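PDB 3EB7: insecticidal Delta-Endotoxin Cry8Ea1 from Bacillus Thuringiensis, which kills larvae of the underground pest Holotrichia parallela, probably by binding gut-cell receptors and opening pores in the membrane, as other three-domain Cry toxins do. Local coordinates for residues A[350-354]-A[355-359]; A[464-467]-A[468-471]; A[537-540]-A[541-545]. All blocks are in the same frame, centred on the assembly; numbering follows the deposited sequence.

Interaction 1: A[350-354]-A[355-359]; sequences VLFAY and TSKYY
Leu-351 and Tyr-358 pair at the closed end of a beta hairpin, where strand 340-352 turns back into strand 357-369. Leu-351 N donates to Tyr-358 O over 2.8 Å, in the plane of that carbonyl, and Tyr-358 N returns the bond to Leu-351 O at 3.1 Å. Both oxygens also receive an alpha C-H, from Val-350 and Lys-357 respectively. The Val-350 backbone is hydrogen-bonded to Gly-389 of the next strand. One step nearer the tip, Ala-353 N meets Ser-356 O at 3.0 Å, almost straight on the carbonyl (C=O...N 173°). This bond spans a two-residue turn whose corners, Tyr-354 and Thr-355, have backbone angles close to type I.

The side chains sort onto the two faces of the hairpin. On one, Leu-351 and Tyr-358 run side by side, the leucine CD2 4.0 Å from the tyrosine CD1; Ser-290 and Phe-292 of strand 278-292, in another sheet, pack on this face. On the other, Val-350 lies beside Tyr-359, and Lys-357 CD approaches the Phe-352 ring obliquely, 3.8 Å from CE2. The hairpin lies at the surface, consistent with the apical loops of the second domain of Cry toxins, implicated in receptor recognition. With its CG beside the backbone N (chi1 -55°), Tyr-358 holds its ring so that the edge takes both Leu-351 O, 3.6 Å from CD1, and Ala-353 CB, 4.0 Å from CE1.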
# COMPACT_ATOMS: atom_id res chain seq x y z
N VAL A 350 -27.86 -13.54 -9.15
CA VAL A 350 -28.65 -14.52 -8.38
C VAL A 350 -29.77 -15.01 -9.28
O VAL A 350 -30.53 -14.19 -9.85
CB VAL A 350 -29.37 -13.93 -7.11
CG1 VAL A 350 -29.93 -15.08 -6.24
CG2 VAL A 350 -28.47 -13.07 -6.29
N LEU A 351 -29.86 -16.32 -9.42
CA LEU A 351 -31.01 -16.92 -10.09
C LEU A 351 -31.97 -17.47 -9.02
O LEU A 351 -31.60 -18.38 -8.26
CB LEU A 351 -30.58 -18.03 -11.09
CG LEU A 351 -31.71 -18.77 -11.85
CD1 LEU A 351 -32.31 -17.90 -12.96
CD2 LEU A 351 -31.24 -20.09 -12.43
N PHE A 352 -33.20 -16.93 -8.98
CA PHE A 352 -34.24 -17.41 -8.05
C PHE A 352 -35.07 -18.57 -8.61
O PHE A 352 -35.74 -18.43 -9.64
CB PHE A 352 -35.15 -16.26 -7.60
CG PHE A 352 -34.41 -15.09 -6.97
CD1 PHE A 352 -34.11 -13.96 -7.70
CD2 PHE A 352 -34.03 -15.13 -5.64
CE1 PHE A 352 -33.49 -12.87 -7.11
CE2 PHE A 352 -33.38 -14.05 -5.04
CZ PHE A 352 -33.10 -12.93 -5.77
N ALA A 353 -34.99 -19.71 -7.95
CA ALA A 353 -35.70 -20.92 -8.33
C ALA A 353 -36.74 -21.20 -7.21
O ALA A 353 -36.72 -20.55 -6.17
CB ALA A 353 -34.72 -22.06 -8.48
N TYR A 354 -37.65 -22.15 -7.43
CA TYR A 354 -38.80 -22.34 -6.52
C TYR A 354 -38.40 -22.52 -5.08
O TYR A 354 -39.02 -21.92 -4.18
CB TYR A 354 -39.68 -23.51 -6.96
CG TYR A 354 -40.47 -23.25 -8.22
CD1 TYR A 354 -40.47 -24.19 -9.26
CD2 TYR A 354 -41.23 -22.07 -8.37
CE1 TYR A 354 -41.21 -23.97 -10.45
CE2 TYR A 354 -41.99 -21.82 -9.57
CZ TYR A 354 -41.97 -22.78 -10.60
OH TYR A 354 -42.71 -22.58 -11.77
N THR A 355 -37.32 -23.30 -4.86
CA THR A 355 -36.89 -23.69 -3.52
C THR A 355 -35.40 -23.37 -3.19
O THR A 355 -34.94 -23.61 -2.07
CB THR A 355 -37.14 -25.20 -3.32
OG1 THR A 355 -36.66 -25.91 -4.48
CG2 THR A 355 -38.66 -25.50 -3.16
N SER A 356 -34.65 -22.84 -4.15
CA SER A 356 -33.25 -22.47 -3.91
C SER A 356 -32.81 -21.20 -4.65
O SER A 356 -33.51 -20.71 -5.54
CB SER A 356 -32.31 -23.66 -4.23
OG SER A 356 -32.49 -24.11 -5.57
N LYS A 357 -31.66 -20.67 -4.26
CA LYS A 357 -31.02 -19.58 -4.98
C LYS A 357 -29.66 -20.05 -5.48
O LYS A 357 -28.99 -20.79 -4.79
CB LYS A 357 -30.83 -18.37 -4.08
CG LYS A 357 -32.10 -17.91 -3.41
CD LYS A 357 -31.89 -16.62 -2.64
CE LYS A 357 -32.82 -16.57 -1.48
NZ LYS A 357 -32.35 -17.47 -0.39
N TYR A 358 -29.27 -19.59 -6.66
CA TYR A 358 -27.94 -19.85 -7.21
C TYR A 358 -27.23 -18.53 -7.37
O TYR A 358 -27.71 -17.63 -8.10
CB TYR A 358 -27.99 -20.40 -8.64
CG TYR A 358 -28.78 -21.63 -8.98
CD1 TYR A 358 -30.19 -21.65 -8.94
CD2 TYR A 358 -28.12 -22.77 -9.47
CE1 TYR A 358 -30.91 -22.78 -9.34
CE2 TYR A 358 -28.83 -23.91 -9.89
CZ TYR A 358 -30.22 -23.91 -9.82
OH TYR A 358 -30.87 -25.06 -10.23
N TYR A 359 -26.05 -18.42 -6.76
CA TYR A 359 -25.24 -17.23 -6.86
C TYR A 359 -24.14 -17.45 -7.86
O TYR A 359 -23.69 -18.59 -8.02
CB TYR A 359 -24.65 -16.86 -5.49
CG TYR A 359 -25.71 -16.54 -4.47
CD1 TYR A 359 -26.22 -17.53 -3.65
CD2 TYR A 359 -26.17 -15.24 -4.31
CE1 TYR A 359 -27.19 -17.24 -2.70
CE2 TYR A 359 -27.15 -14.94 -3.37
CZ TYR A 359 -27.65 -15.94 -2.59
OH TYR A 359 -28.60 -15.68 -1.67

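Interaction 2: A[464-467]-A[468-471]; sequences ANEV and GHYL
Glu-466 lays its CB over one face of the His-469 imidazole, a CH-pi contact of 3.7 Å from that carbon to the ring centroid. The glutamate chain bends at chi2 (-64°), which brings its carboxylate back alongside the ring, the two planes 25° apart. Tyr-186 meets the same histidine edge-to-face, and Arg-187 bonds both to its ND1 and to Glu-466 O.

Hydrogen bonds form the second group. His-469 N donates to Glu-466 O at 3.1 Å, and Tyr-470 N to Val-467 O at 3.2 Å. In each case the donor stands well above the carbonyl plane, as the tight winding of three-residue steps brings about. Ahead of them, Asn-465 OD1 accepts from Val-467 N over 3.1 Å. A water accepts from Gly-468 N and donates to Asn-465 O, each at 3.0 Å, so Gly-468 N, the second amide of the turn, is satisfied by water.

The apolar part is modest: Val-467 and Leu-471 point the same way, with CG1 of the valine 4.1 Å from CD1 of the leucine. Tyr-470 instead reaches helix 161-191, its hydroxyl hydrogen-bonded to Asp-180. The bond that Asn-465 OD1 accepts from Val-467 N makes an Asx turn that leads straight into a short 3-10 turn, set in a loop between strands 448-452 and 476-478 and packed on the N-terminal helical domain.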
# COMPACT_ATOMS: atom_id res chain seq x y z
N ALA A 464 5.41 -16.70 6.56
CA ALA A 464 4.10 -16.34 7.06
C ALA A 464 4.25 -15.51 8.35
O ALA A 464 4.31 -16.05 9.45
CB ALA A 464 3.24 -17.58 7.27
N ASN A 465 4.37 -14.19 8.17
CA ASN A 465 4.43 -13.20 9.23
C ASN A 465 3.88 -11.89 8.61
O ASN A 465 3.76 -11.80 7.39
CB ASN A 465 5.89 -13.04 9.73
CG ASN A 465 6.83 -12.45 8.67
OD1 ASN A 465 6.58 -11.37 8.12
ND2 ASN A 465 7.91 -13.16 8.38
N GLU A 466 3.55 -10.89 9.44
CA GLU A 466 3.08 -9.59 8.94
C GLU A 466 4.03 -8.44 9.29
O GLU A 466 3.60 -7.33 9.62
CB GLU A 466 1.67 -9.28 9.46
CG GLU A 466 0.61 -10.39 9.18
CD GLU A 466 0.37 -10.58 7.70
OE1 GLU A 466 0.67 -9.64 6.92
OE2 GLU A 466 -0.13 -11.65 7.30
N VAL A 467 5.33 -8.72 9.22
CA VAL A 467 6.36 -7.73 9.43
C VAL A 467 6.25 -6.59 8.39
O VAL A 467 6.62 -5.44 8.66
CB VAL A 467 7.79 -8.38 9.46
CG1 VAL A 467 8.92 -7.31 9.37
CG2 VAL A 467 7.96 -9.24 10.73
N GLY A 468 5.70 -6.92 7.23
CA GLY A 468 5.50 -5.97 6.16
C GLY A 468 4.45 -4.91 6.43
O GLY A 468 4.34 -3.97 5.66
N HIS A 469 3.70 -5.02 7.53
CA HIS A 469 2.86 -3.90 7.97
C HIS A 469 3.64 -2.64 8.16
O HIS A 469 3.11 -1.56 7.99
CB HIS A 469 2.08 -4.17 9.24
CG HIS A 469 0.98 -5.16 9.09
ND1 HIS A 469 0.39 -5.78 10.17
CD2 HIS A 469 0.34 -5.63 7.99
CE1 HIS A 469 -0.56 -6.59 9.74
NE2 HIS A 469 -0.60 -6.52 8.43
N TYR A 470 4.91 -2.77 8.50
CA TYR A 470 5.84 -1.64 8.56
C TYR A 470 6.47 -1.23 7.22
O TYR A 470 6.97 -0.11 7.10
CB TYR A 470 6.98 -1.95 9.54
CG TYR A 470 6.61 -1.78 11.01
CD1 TYR A 470 6.24 -2.89 11.78
CD2 TYR A 470 6.60 -0.51 11.60
CE1 TYR A 470 5.89 -2.75 13.13
CE2 TYR A 470 6.24 -0.35 12.94
CZ TYR A 470 5.89 -1.47 13.70
OH TYR A 470 5.55 -1.30 15.02
N LEU A 471 6.45 -2.13 6.21
CA LEU A 471 7.34 -1.97 5.03
C LEU A 471 6.58 -1.65 3.73
O LEU A 471 7.17 -1.26 2.73
CB LEU A 471 8.21 -3.24 4.85
CG LEU A 471 8.79 -3.84 6.15
CD1 LEU A 471 9.46 -5.21 5.93
CD2 LEU A 471 9.78 -2.89 6.85
O HOH W 1 4.99 -9.49 5.86

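Interaction 3: A[537-540]-A[541-545]; sequences QSLK and YENFK
Phe-544 sets CD1 and CE1 of its ring obliquely against the carbonyl oxygen of Lys-540, 3.5 Å and 3.6 Å from that oxygen. A second carbonyl oxygen, that of Tyr-541, sits at the ring edge and in its plane, so two main-chain oxygens border the same aromatic group.

The loop illustrates how a short run of 3-10 turns can be closed largely by its own backbone. Asn-543 N donates to Lys-540 O at 3.1 Å, a bent bond (144° at the hydrogen) whose donor stands above the carbonyl plane. Phe-544 N then repeats the three-residue step, reaching Tyr-541 O at 3.0 Å. The bond from CA to CB of Asn-543 is directed toward 537-540, with CB 3.4 Å from Lys-540 O, and the side chain crosses that of Leu-539 at about a right angle.

At the far end, Lys-545 opens strand 545-548 but curls its side chain back, the last bend at chi4 (58°) bringing NZ within 3.1 Å of Glu-542 O, in the plane of that carbonyl. Outside the loop, Tyr-541 packs on helix 161-191, and its backbone N is hydrogen-bonded to Asp-180 there, while Leu-539, Asn-543 and Phe-544 rest on Cys-506.

Lys-540 O thus takes one bent N-H bond and touches the ring obliquely. Tyr-541 O accepts from Phe-544 N and also faces the ring edge, where its negative end probably suits the weakly positive ring hydrogens and would help set the rotation of Phe-544 against the turn.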
# COMPACT_ATOMS: atom_id res chain seq x y z
N GLN A 537 5.85 -10.33 15.96
CA GLN A 537 4.77 -9.43 16.37
C GLN A 537 5.29 -8.36 17.29
O GLN A 537 4.72 -7.26 17.37
CB GLN A 537 3.67 -10.20 17.08
CG GLN A 537 2.94 -11.27 16.23
CD GLN A 537 3.60 -12.68 16.31
OE1 GLN A 537 4.75 -12.84 16.79
NE2 GLN A 537 2.85 -13.70 15.85
N SER A 538 6.39 -8.66 17.96
CA SER A 538 7.03 -7.72 18.87
C SER A 538 8.00 -6.75 18.18
O SER A 538 8.49 -5.81 18.81
CB SER A 538 7.71 -8.46 20.04
OG SER A 538 6.79 -9.36 20.65
N LEU A 539 8.29 -6.95 16.90
CA LEU A 539 9.23 -6.03 16.23
C LEU A 539 8.62 -4.65 16.12
O LEU A 539 7.44 -4.52 15.88
CB LEU A 539 9.70 -6.54 14.86
CG LEU A 539 10.32 -7.93 14.88
CD1 LEU A 539 10.82 -8.39 13.48
CD2 LEU A 539 11.45 -8.03 15.94
N LYS A 540 9.42 -3.62 16.30
CA LYS A 540 8.96 -2.24 16.22
C LYS A 540 9.73 -1.45 15.19
O LYS A 540 10.71 -1.95 14.63
CB LYS A 540 9.08 -1.59 17.59
CG LYS A 540 7.73 -1.58 18.33
CD LYS A 540 7.49 -2.80 19.12
CE LYS A 540 6.27 -2.62 20.04
NZ LYS A 540 4.95 -2.82 19.39
N TYR A 541 9.31 -0.22 14.92
CA TYR A 541 10.01 0.64 13.97
C TYR A 541 11.54 0.68 14.18
O TYR A 541 12.28 0.48 13.24
CB TYR A 541 9.45 2.08 13.98
CG TYR A 541 10.13 2.89 12.92
CD1 TYR A 541 9.72 2.81 11.58
CD2 TYR A 541 11.27 3.66 13.23
CE1 TYR A 541 10.40 3.52 10.57
CE2 TYR A 541 11.96 4.38 12.23
CZ TYR A 541 11.51 4.30 10.90
OH TYR A 541 12.15 5.02 9.93
N GLU A 542 11.98 0.93 15.42
CA GLU A 542 13.42 1.01 15.79
C GLU A 542 14.29 -0.24 15.49
O GLU A 542 15.52 -0.14 15.39
CB GLU A 542 13.56 1.36 17.27
CG GLU A 542 12.99 0.28 18.18
CD GLU A 542 13.33 0.49 19.67
OE1 GLU A 542 13.62 -0.53 20.36
OE2 GLU A 542 13.34 1.68 20.13
N ASN A 543 13.65 -1.40 15.35
CA ASN A 543 14.32 -2.63 14.96
C ASN A 543 14.67 -2.69 13.47
O ASN A 543 15.29 -3.65 13.02
CB ASN A 543 13.46 -3.85 15.33
CG ASN A 543 13.14 -3.92 16.84
OD1 ASN A 543 14.04 -3.84 17.69
ND2 ASN A 543 11.87 -4.09 17.16
N PHE A 544 14.32 -1.68 12.69
CA PHE A 544 14.79 -1.63 11.29
C PHE A 544 16.00 -0.75 11.11
O PHE A 544 16.02 0.36 11.64
CB PHE A 544 13.65 -1.20 10.37
CG PHE A 544 12.56 -2.20 10.37
CD1 PHE A 544 11.47 -2.05 11.21
CD2 PHE A 544 12.66 -3.35 9.56
CE1 PHE A 544 10.48 -3.01 11.23
CE2 PHE A 544 11.68 -4.30 9.58
CZ PHE A 544 10.58 -4.15 10.40
N LYS A 545 17.02 -1.26 10.42
CA LYS A 545 18.28 -0.51 10.27
C LYS A 545 18.82 -0.68 8.86
O LYS A 545 18.34 -1.51 8.10
CB LYS A 545 19.33 -0.98 11.29
CG LYS A 545 18.87 -0.89 12.77
CD LYS A 545 19.91 -0.26 13.70
CE LYS A 545 19.28 0.24 15.01
NZ LYS A 545 18.55 -0.87 15.80

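In the fold
Interactions 2 and 3 are neighbours, their centres about 10 Å apart, whereas interaction 1 lies remote at the surface, its centre about 42 Å from that of interaction 2. Leu-471 and Val-467 of interaction 2 pack on the Phe-544 ring of interaction 3, and Asp-180 of helix 161-191 bonds both to Tyr-470 and to the backbone of Tyr-541. Both partly buried loops therefore lie at the junction of the third domain with the helical one. The chemistry follows the position: the hairpin at 350-359 uses reciprocal strand bonds and side chains sorted by face, while the two loops rely on 3-10 bonds whose donors stand above the carbonyl plane, one including a water.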